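Local coordinates for laccase (Uncultured bacterium, PDB 4F7K), which probably couples the one-electron oxidation of phenolic substrates to the reduction of dioxygen to water, as multicopper oxidases of the laccase type do, at residues E5-P10 against Q50-E55; T23-F28 against V111-Y116. One frame throughout, in Å; residues are numbered along the deposited sequence.

Contact 1 (E5-P10 against Q50-E55)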
ATOM      1  N   GLU A   5     -20.936  -4.152  -4.196  1.00 50.30           N
ATOM      2  CA  GLU A   5     -20.965  -4.469  -2.766  1.00 47.04           C
ATOM      3  C   GLU A   5     -19.609  -4.972  -2.283  1.00 43.34           C
ATOM      4  O   GLU A   5     -18.984  -5.818  -2.924  1.00 42.87           O
ATOM      5  CB  GLU A   5     -22.089  -5.424  -2.395  1.00 47.50           C
ATOM      6  CG  GLU A   5     -23.381  -4.700  -2.008  1.00 52.12           C
ATOM      7  CD  GLU A   5     -24.365  -5.589  -1.220  1.00 58.20           C
ATOM      8  OE1 GLU A   5     -23.988  -6.713  -0.781  1.00 57.30           O
ATOM      9  OE2 GLU A   5     -25.528  -5.152  -1.032  1.00 61.29           O
ATOM     10  N   LEU A   6     -19.157  -4.411  -1.170  1.00 39.20           N
ATOM     11  CA  LEU A   6     -17.903  -4.793  -0.552  1.00 35.65           C
ATOM     12  C   LEU A   6     -18.221  -5.259   0.865  1.00 34.68           C
ATOM     13  O   LEU A   6     -18.456  -4.433   1.766  1.00 33.86           O
ATOM     14  CB  LEU A   6     -16.934  -3.617  -0.529  1.00 34.59           C
ATOM     15  CG  LEU A   6     -15.536  -3.861   0.014  1.00 34.10           C
ATOM     16  CD1 LEU A   6     -14.731  -4.893  -0.834  1.00 30.15           C
ATOM     17  CD2 LEU A   6     -14.802  -2.543   0.100  1.00 32.08           C
ATOM     18  N   VAL A   7     -18.281  -6.579   1.048  1.00 32.22           N
ATOM     19  CA  VAL A   7     -18.772  -7.121   2.300  1.00 31.26           C
ATOM     20  C   VAL A   7     -17.622  -7.593   3.151  1.00 29.46           C
ATOM     21  O   VAL A   7     -16.948  -8.539   2.776  1.00 29.00           O
ATOM     22  CB  VAL A   7     -19.778  -8.284   2.101  1.00 32.48           C
ATOM     23  CG1 VAL A   7     -20.487  -8.579   3.421  1.00 30.86           C
ATOM     24  CG2 VAL A   7     -20.833  -7.941   0.984  1.00 33.10           C
ATOM     25  N   ALA A   8     -17.378  -6.908   4.265  1.00 27.59           N
ATOM     26  CA  ALA A   8     -16.404  -7.371   5.256  1.00 27.47           C
ATOM     27  C   ALA A   8     -17.046  -8.567   6.007  1.00 27.78           C
ATOM     28  O   ALA A   8     -18.133  -8.427   6.579  1.00 29.41           O
ATOM     29  CB  ALA A   8     -16.001  -6.219   6.211  1.00 26.92           C
ATOM     30  N   GLN A   9     -16.443  -9.753   5.913  1.00 26.63           N
ATOM     31  CA  GLN A   9     -17.040 -10.964   6.515  1.00 27.57           C
ATOM     32  C   GLN A   9     -16.019 -12.038   6.902  1.00 26.15           C
ATOM     33  O   GLN A   9     -14.884 -11.995   6.452  1.00 24.82           O
ATOM     34  CB  GLN A   9     -18.075 -11.597   5.561  1.00 28.01           C
ATOM     35  CG  GLN A   9     -17.455 -11.832   4.155  1.00 31.78           C
ATOM     36  CD  GLN A   9     -18.445 -12.220   3.125  1.00 34.00           C
ATOM     37  OE1 GLN A   9     -19.662 -12.321   3.394  1.00 39.79           O
ATOM     38  NE2 GLN A   9     -17.955 -12.463   1.938  1.00 29.44           N
ATOM     39  N   PRO A  10     -16.446 -13.047   7.710  1.00 26.83           N
ATOM     40  CA  PRO A  10     -15.527 -14.177   7.924  1.00 26.60           C
ATOM     41  C   PRO A  10     -15.275 -14.911   6.608  1.00 26.23           C
ATOM     42  O   PRO A  10     -16.183 -15.099   5.815  1.00 27.70           O
ATOM     43  CB  PRO A  10     -16.275 -15.096   8.894  1.00 27.54           C
ATOM     44  CG  PRO A  10     -17.314 -14.139   9.593  1.00 29.19           C
ATOM     45  CD  PRO A  10     -17.695 -13.155   8.482  1.00 27.03           C
ATOM     46  N   GLN A  50     -20.536  -3.164   3.382  1.00 33.58           N
ATOM     47  CA  GLN A  50     -21.442  -3.897   4.265  1.00 35.77           C
ATOM     48  C   GLN A  50     -20.654  -4.581   5.393  1.00 34.35           C
ATOM     49  O   GLN A  50     -19.779  -5.389   5.127  1.00 32.67           O
ATOM     50  CB  GLN A  50     -22.185  -4.979   3.487  1.00 37.04           C
ATOM     51  CG  GLN A  50     -23.032  -4.484   2.359  1.00 42.59           C
ATOM     52  CD  GLN A  50     -24.476  -4.465   2.746  1.00 52.07           C
ATOM     53  OE1 GLN A  50     -24.823  -4.425   3.947  1.00 55.11           O
ATOM     54  NE2 GLN A  50     -25.344  -4.510   1.746  1.00 54.36           N
ATOM     55  N   ASN A  51     -20.999  -4.267   6.635  1.00 34.99           N
ATOM     56  CA  ASN A  51     -20.283  -4.782   7.810  1.00 34.86           C
ATOM     57  C   ASN A  51     -20.873  -6.103   8.337  1.00 35.14           C
ATOM     58  O   ASN A  51     -21.896  -6.098   9.041  1.00 36.34           O
ATOM     59  CB  ASN A  51     -20.278  -3.697   8.891  1.00 34.75           C
ATOM     60  CG  ASN A  51     -19.480  -4.080  10.124  1.00 35.96           C
ATOM     61  OD1 ASN A  51     -19.169  -5.252  10.357  1.00 34.34           O
ATOM     62  ND2 ASN A  51     -19.177  -3.081  10.952  1.00 36.14           N
ATOM     63  N   GLN A  52     -20.255  -7.230   7.975  1.00 34.20           N
ATOM     64  CA  GLN A  52     -20.655  -8.543   8.538  1.00 35.16           C
ATOM     65  C   GLN A  52     -19.571  -9.127   9.457  1.00 34.83           C
ATOM     66  O   GLN A  52     -19.344 -10.337   9.463  1.00 34.58           O
ATOM     67  CB  GLN A  52     -20.993  -9.574   7.446  1.00 34.10           C
ATOM     68  CG  GLN A  52     -22.097  -9.138   6.480  1.00 36.05           C
ATOM     69  CD  GLN A  52     -22.527 -10.248   5.516  1.00 38.07           C
ATOM     70  OE1 GLN A  52     -21.827 -11.257   5.331  1.00 38.15           O
ATOM     71  NE2 GLN A  52     -23.677 -10.063   4.894  1.00 40.46           N
ATOM     72  N   ILE A  53     -18.895  -8.283  10.227  1.00 34.75           N
ATOM     73  CA  ILE A  53     -17.798  -8.793  11.040  1.00 35.02           C
ATOM     74  C   ILE A  53     -18.055  -8.715  12.536  1.00 37.45           C
ATOM     75  O   ILE A  53     -17.190  -9.117  13.332  1.00 37.56           O
ATOM     76  CB  ILE A  53     -16.418  -8.138  10.705  1.00 34.41           C
ATOM     77  CG1 ILE A  53     -16.383  -6.673  11.152  1.00 33.56           C
ATOM     78  CG2 ILE A  53     -16.051  -8.357   9.225  1.00 29.84           C
ATOM     79  CD1 ILE A  53     -15.033  -6.003  11.016  1.00 34.47           C
ATOM     80  N   GLY A  54     -19.225  -8.202  12.917  1.00 38.75           N
ATOM     81  CA  GLY A  54     -19.654  -8.252  14.304  1.00 40.73           C
ATOM     82  C   GLY A  54     -19.133  -7.102  15.148  1.00 41.69           C
ATOM     83  O   GLY A  54     -19.425  -7.044  16.339  1.00 42.79           O
ATOM     84  N   GLU A  55     -18.383  -6.176  14.545  1.00 40.24           N
ATOM     85  CA  GLU A  55     -17.876  -5.025  15.291  1.00 41.29           C
ATOM     86  C   GLU A  55     -17.795  -3.788  14.397  1.00 40.12           C
ATOM     87  O   GLU A  55     -17.891  -3.916  13.203  1.00 38.98           O
ATOM     88  CB  GLU A  55     -16.523  -5.352  15.970  1.00 41.43           C
ATOM     89  CG  GLU A  55     -15.459  -5.836  15.042  1.00 42.11           C
ATOM     90  CD  GLU A  55     -14.219  -6.350  15.750  1.00 48.09           C
ATOM     91  OE1 GLU A  55     -13.138  -5.751  15.541  1.00 48.87           O
ATOM     92  OE2 GLU A  55     -14.307  -7.356  16.504  1.00 51.25           O
TER
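V7 and Q50 are bridge partners in a parallel strand pair of the cupredoxin-type β-sandwich, and their side chains share one face of the sheet. The V7 isopropyl group crosses the Q50 chain at a slant, CG1 of V7 lying 4.0 Å from CB of Q50. Both V7 methyls reach this neighbour, but CG1, anti to the backbone N (chi1 -167°), also bears on the aliphatic part of Q52, at 3.5 Å from its CG. Further along, the Q9 and Q52 chains run alongside each other and point the same way, CB of Q9 near CB of Q52. At the other end the side chains of E5 and Q50 cross at a slant, the carboxylate plane turned 67° from the amide plane.

A8 faces the opposite side of the sheet, where its CB meets CG2 of I53 at 3.7 Å. Between the two faces the backbones are joined by hydrogen bonds from Q50 N to L6 O, A8 N to Q50 O and Q52 N to A8 O. Strand 44-51 ends here, and N51 shapes the turn that follows: its OD1 accepts from I53 N at 3.0 Å in an Asx turn, while its ND2 donates to E55 O at 2.7 Å, with that oxygen in the amide plane of N51.

Contact 2 (T23-F28 against V111-Y116)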
ATOM      1  N   THR A  23      -6.750 -21.036   6.475  1.00 33.83           N
ATOM      2  CA  THR A  23      -6.711 -20.181   7.652  1.00 33.22           C
ATOM      3  C   THR A  23      -8.001 -19.348   7.722  1.00 32.65           C
ATOM      4  O   THR A  23      -8.309 -18.623   6.788  1.00 32.77           O
ATOM      5  CB  THR A  23      -5.488 -19.213   7.585  1.00 32.25           C
ATOM      6  OG1 THR A  23      -4.262 -19.971   7.537  1.00 33.98           O
ATOM      7  CG2 THR A  23      -5.445 -18.263   8.800  1.00 30.89           C
ATOM      8  N   PRO A  24      -8.729 -19.426   8.845  1.00 32.36           N
ATOM      9  CA  PRO A  24      -9.934 -18.624   9.053  1.00 32.15           C
ATOM     10  C   PRO A  24      -9.572 -17.207   9.399  1.00 31.73           C
ATOM     11  O   PRO A  24      -8.623 -16.996  10.146  1.00 31.23           O
ATOM     12  CB  PRO A  24     -10.643 -19.328  10.238  1.00 34.32           C
ATOM     13  CG  PRO A  24      -9.566 -20.189  10.892  1.00 32.91           C
ATOM     14  CD  PRO A  24      -8.598 -20.532   9.821  1.00 33.37           C
ATOM     15  N   MET A  25     -10.236 -16.237   8.761  1.00 31.25           N
ATOM     16  CA  MET A  25     -10.001 -14.848   9.104  1.00 31.09           C
ATOM     17  C   MET A  25     -11.128 -13.943   8.634  1.00 29.75           C
ATOM     18  O   MET A  25     -12.170 -14.442   8.212  1.00 29.47           O
ATOM     19  CB  MET A  25      -8.651 -14.371   8.557  1.00 32.35           C
ATOM     20  CG  MET A  25      -8.372 -14.635   7.099  1.00 33.00           C
ATOM     21  SD  MET A  25      -6.540 -14.765   6.999  1.00 43.54           S
ATOM     22  CE  MET A  25      -5.987 -13.152   7.504  1.00 36.64           C
ATOM     23  N   LEU A  26     -10.912 -12.628   8.703  1.00 28.10           N
ATOM     24  CA  LEU A  26     -11.872 -11.660   8.107  1.00 28.12           C
ATOM     25  C   LEU A  26     -11.392 -11.257   6.751  1.00 26.77           C
ATOM     26  O   LEU A  26     -10.211 -11.073   6.557  1.00 27.93           O
ATOM     27  CB  LEU A  26     -12.142 -10.435   9.029  1.00 26.97           C
ATOM     28  CG  LEU A  26     -12.551 -10.730  10.486  1.00 31.46           C
ATOM     29  CD1 LEU A  26     -12.666  -9.427  11.279  1.00 34.42           C
ATOM     30  CD2 LEU A  26     -13.860 -11.573  10.630  1.00 30.85           C
ATOM     31  N   GLY A  27     -12.297 -11.143   5.786  1.00 26.95           N
ATOM     32  CA  GLY A  27     -11.936 -10.645   4.475  1.00 25.04           C
ATOM     33  C   GLY A  27     -13.114  -9.967   3.819  1.00 26.36           C
ATOM     34  O   GLY A  27     -14.105  -9.613   4.484  1.00 27.01           O
ATOM     35  N   PHE A  28     -13.050  -9.845   2.498  1.00 26.20           N
ATOM     36  CA  PHE A  28     -14.052  -9.128   1.749  1.00 26.40           C
ATOM     37  C   PHE A  28     -14.522 -10.044   0.661  1.00 27.03           C
ATOM     38  O   PHE A  28     -13.701 -10.587  -0.079  1.00 27.44           O
ATOM     39  CB  PHE A  28     -13.440  -7.877   1.054  1.00 25.40           C
ATOM     40  CG  PHE A  28     -13.185  -6.723   1.965  1.00 25.72           C
ATOM     41  CD1 PHE A  28     -14.232  -5.973   2.479  1.00 25.79           C
ATOM     42  CD2 PHE A  28     -11.892  -6.388   2.315  1.00 25.46           C
ATOM     43  CE1 PHE A  28     -13.957  -4.871   3.338  1.00 27.87           C
ATOM     44  CE2 PHE A  28     -11.623  -5.327   3.156  1.00 25.62           C
ATOM     45  CZ  PHE A  28     -12.647  -4.557   3.645  1.00 25.71           C
ATOM     46  N   VAL A 111      -7.608  -8.924  14.436  1.00 36.28           N
ATOM     47  CA  VAL A 111      -8.749  -9.510  13.694  1.00 35.99           C
ATOM     48  C   VAL A 111      -8.910  -8.965  12.283  1.00 34.17           C
ATOM     49  O   VAL A 111      -9.411  -9.672  11.402  1.00 33.21           O
ATOM     50  CB  VAL A 111     -10.161  -9.289  14.357  1.00 37.69           C
ATOM     51  CG1 VAL A 111     -10.509 -10.404  15.286  1.00 39.60           C
ATOM     52  CG2 VAL A 111     -10.327  -7.863  14.985  1.00 37.82           C
ATOM     53  N   ALA A 112      -8.505  -7.711  12.074  1.00 32.31           N
ATOM     54  CA  ALA A 112      -8.634  -7.068  10.761  1.00 30.77           C
ATOM     55  C   ALA A 112      -7.511  -7.478   9.781  1.00 30.20           C
ATOM     56  O   ALA A 112      -7.376  -6.913   8.662  1.00 27.40           O
ATOM     57  CB  ALA A 112      -8.678  -5.550  10.943  1.00 30.80           C
ATOM     58  N   LYS A 113      -6.692  -8.449  10.186  1.00 29.38           N
ATOM     59  CA  LYS A 113      -5.530  -8.812   9.352  1.00 30.30           C
ATOM     60  C   LYS A 113      -5.888  -9.000   7.850  1.00 28.14           C
ATOM     61  O   LYS A 113      -5.193  -8.496   6.955  1.00 27.58           O
ATOM     62  CB  LYS A 113      -4.900 -10.087   9.909  1.00 31.94           C
ATOM     63  CG  LYS A 113      -3.819 -10.675   9.048  1.00 34.16           C
ATOM     64  CD  LYS A 113      -2.531  -9.935   9.181  1.00 36.74           C
ATOM     65  CE  LYS A 113      -1.390 -10.985   9.163  1.00 41.44           C
ATOM     66  NZ  LYS A 113      -0.030 -10.412   8.887  1.00 42.94           N
ATOM     67  N   GLY A 114      -6.988  -9.693   7.581  1.00 27.19           N
ATOM     68  CA  GLY A 114      -7.355 -10.037   6.207  1.00 25.40           C
ATOM     69  C   GLY A 114      -8.153  -8.992   5.456  1.00 24.89           C
ATOM     70  O   GLY A 114      -8.509  -9.191   4.281  1.00 23.87           O
ATOM     71  N   LEU A 115      -8.455  -7.888   6.134  1.00 23.98           N
ATOM     72  CA  LEU A 115      -9.432  -6.908   5.629  1.00 24.19           C
ATOM     73  C   LEU A 115      -8.693  -5.874   4.791  1.00 23.16           C
ATOM     74  O   LEU A 115      -8.488  -4.760   5.210  1.00 23.00           O
ATOM     75  CB  LEU A 115     -10.185  -6.212   6.779  1.00 24.07           C
ATOM     76  CG  LEU A 115     -11.260  -7.025   7.527  1.00 26.88           C
ATOM     77  CD1 LEU A 115     -11.834  -6.272   8.693  1.00 26.84           C
ATOM     78  CD2 LEU A 115     -12.382  -7.429   6.574  1.00 28.79           C
ATOM     79  N   TYR A 116      -8.254  -6.284   3.612  1.00 23.01           N
ATOM     80  CA  TYR A 116      -7.621  -5.383   2.701  1.00 21.90           C
ATOM     81  C   TYR A 116      -7.733  -5.972   1.298  1.00 22.83           C
ATOM     82  O   TYR A 116      -8.107  -7.164   1.129  1.00 20.56           O
ATOM     83  CB  TYR A 116      -6.145  -5.220   3.038  1.00 21.56           C
ATOM     84  CG  TYR A 116      -5.349  -6.478   2.776  1.00 24.87           C
ATOM     85  CD1 TYR A 116      -4.670  -6.670   1.576  1.00 22.05           C
ATOM     86  CD2 TYR A 116      -5.303  -7.494   3.741  1.00 25.38           C
ATOM     87  CE1 TYR A 116      -3.918  -7.826   1.370  1.00 22.18           C
ATOM     88  CE2 TYR A 116      -4.602  -8.657   3.535  1.00 23.83           C
ATOM     89  CZ  TYR A 116      -3.884  -8.799   2.376  1.00 26.00           C
ATOM     90  OH  TYR A 116      -3.165  -9.945   2.220  1.00 25.61           O
TER
HETATM   91  O   HOH W   1      -8.477 -11.153   9.462  1.00 17.80           O
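L26 and L115 meet at the centre of an apolar contact between an edge strand and a connecting loop of the cupredoxin-type domain, CB of L26 standing 3.8 Å from CG of L115. On one flank the CD1 methyl of L26 touches CB of V111, and on the other the side chain of L115 crosses that of F28 at about a right angle. M25 adds its terminal methyl: with CG held between the backbone N and the carbonyl carbon (chi1 51°) and the chain bent at chi3, CE comes to 3.6 Å from CG of K113.

The aromatic part is a CH-pi contact. The CD2 methyl of L115 sits over one face of the F28 ring, 4.2 Å from its centroid and displaced toward the rim, while Y116 N lies at the ring edge. An alanine in place of F28 would probably leave CD2 of L115 without the ring beneath it and open a gap beside the backbone of L115 and Y116.

Polar contact between the segments runs through water. One molecule accepts from L26 N and from G114 N and donates to V111 O, at 2.6 Å from that oxygen, so three backbone groups grip it. Close by, G114 CA makes a CA-H...O contact of 3.1 Å with L26 O; a CB on G114 would clash with this oxygen.

Strand 23-28 pairs with strand 4-13, whose L6 and A8 also touch F28, and Y101 of strand 97-103 meets the F28 ring edge-to-face. The loop joins strand 97-103 to strand 116-122, and K113 reaches strand 131-140, where NZ hydrogen-bonds to D139 O and the ammonium group makes a cation-pi contact with W140.

Overall arrangement
The two contacts illustrate how a β-sandwich is assembled: contact 1 pairs strands within one sheet, and contact 2 brings a loop of the other sheet against its edge. Their centres are about 10 Å apart and strand 4-13 joins them, since Q9 N probably hydrogen-bonds to G27 O at 2.7 Å. The F28 ring packs against contact 1 through CD1, 3.5 Å from CG of L6, and A8 touches both F28 and L115. A second junction lies between the loops, where OE1 of E55 is 3.6 Å from CG2 of V111. Along the sequence the segments alternate, tying early and late parts of the domain together.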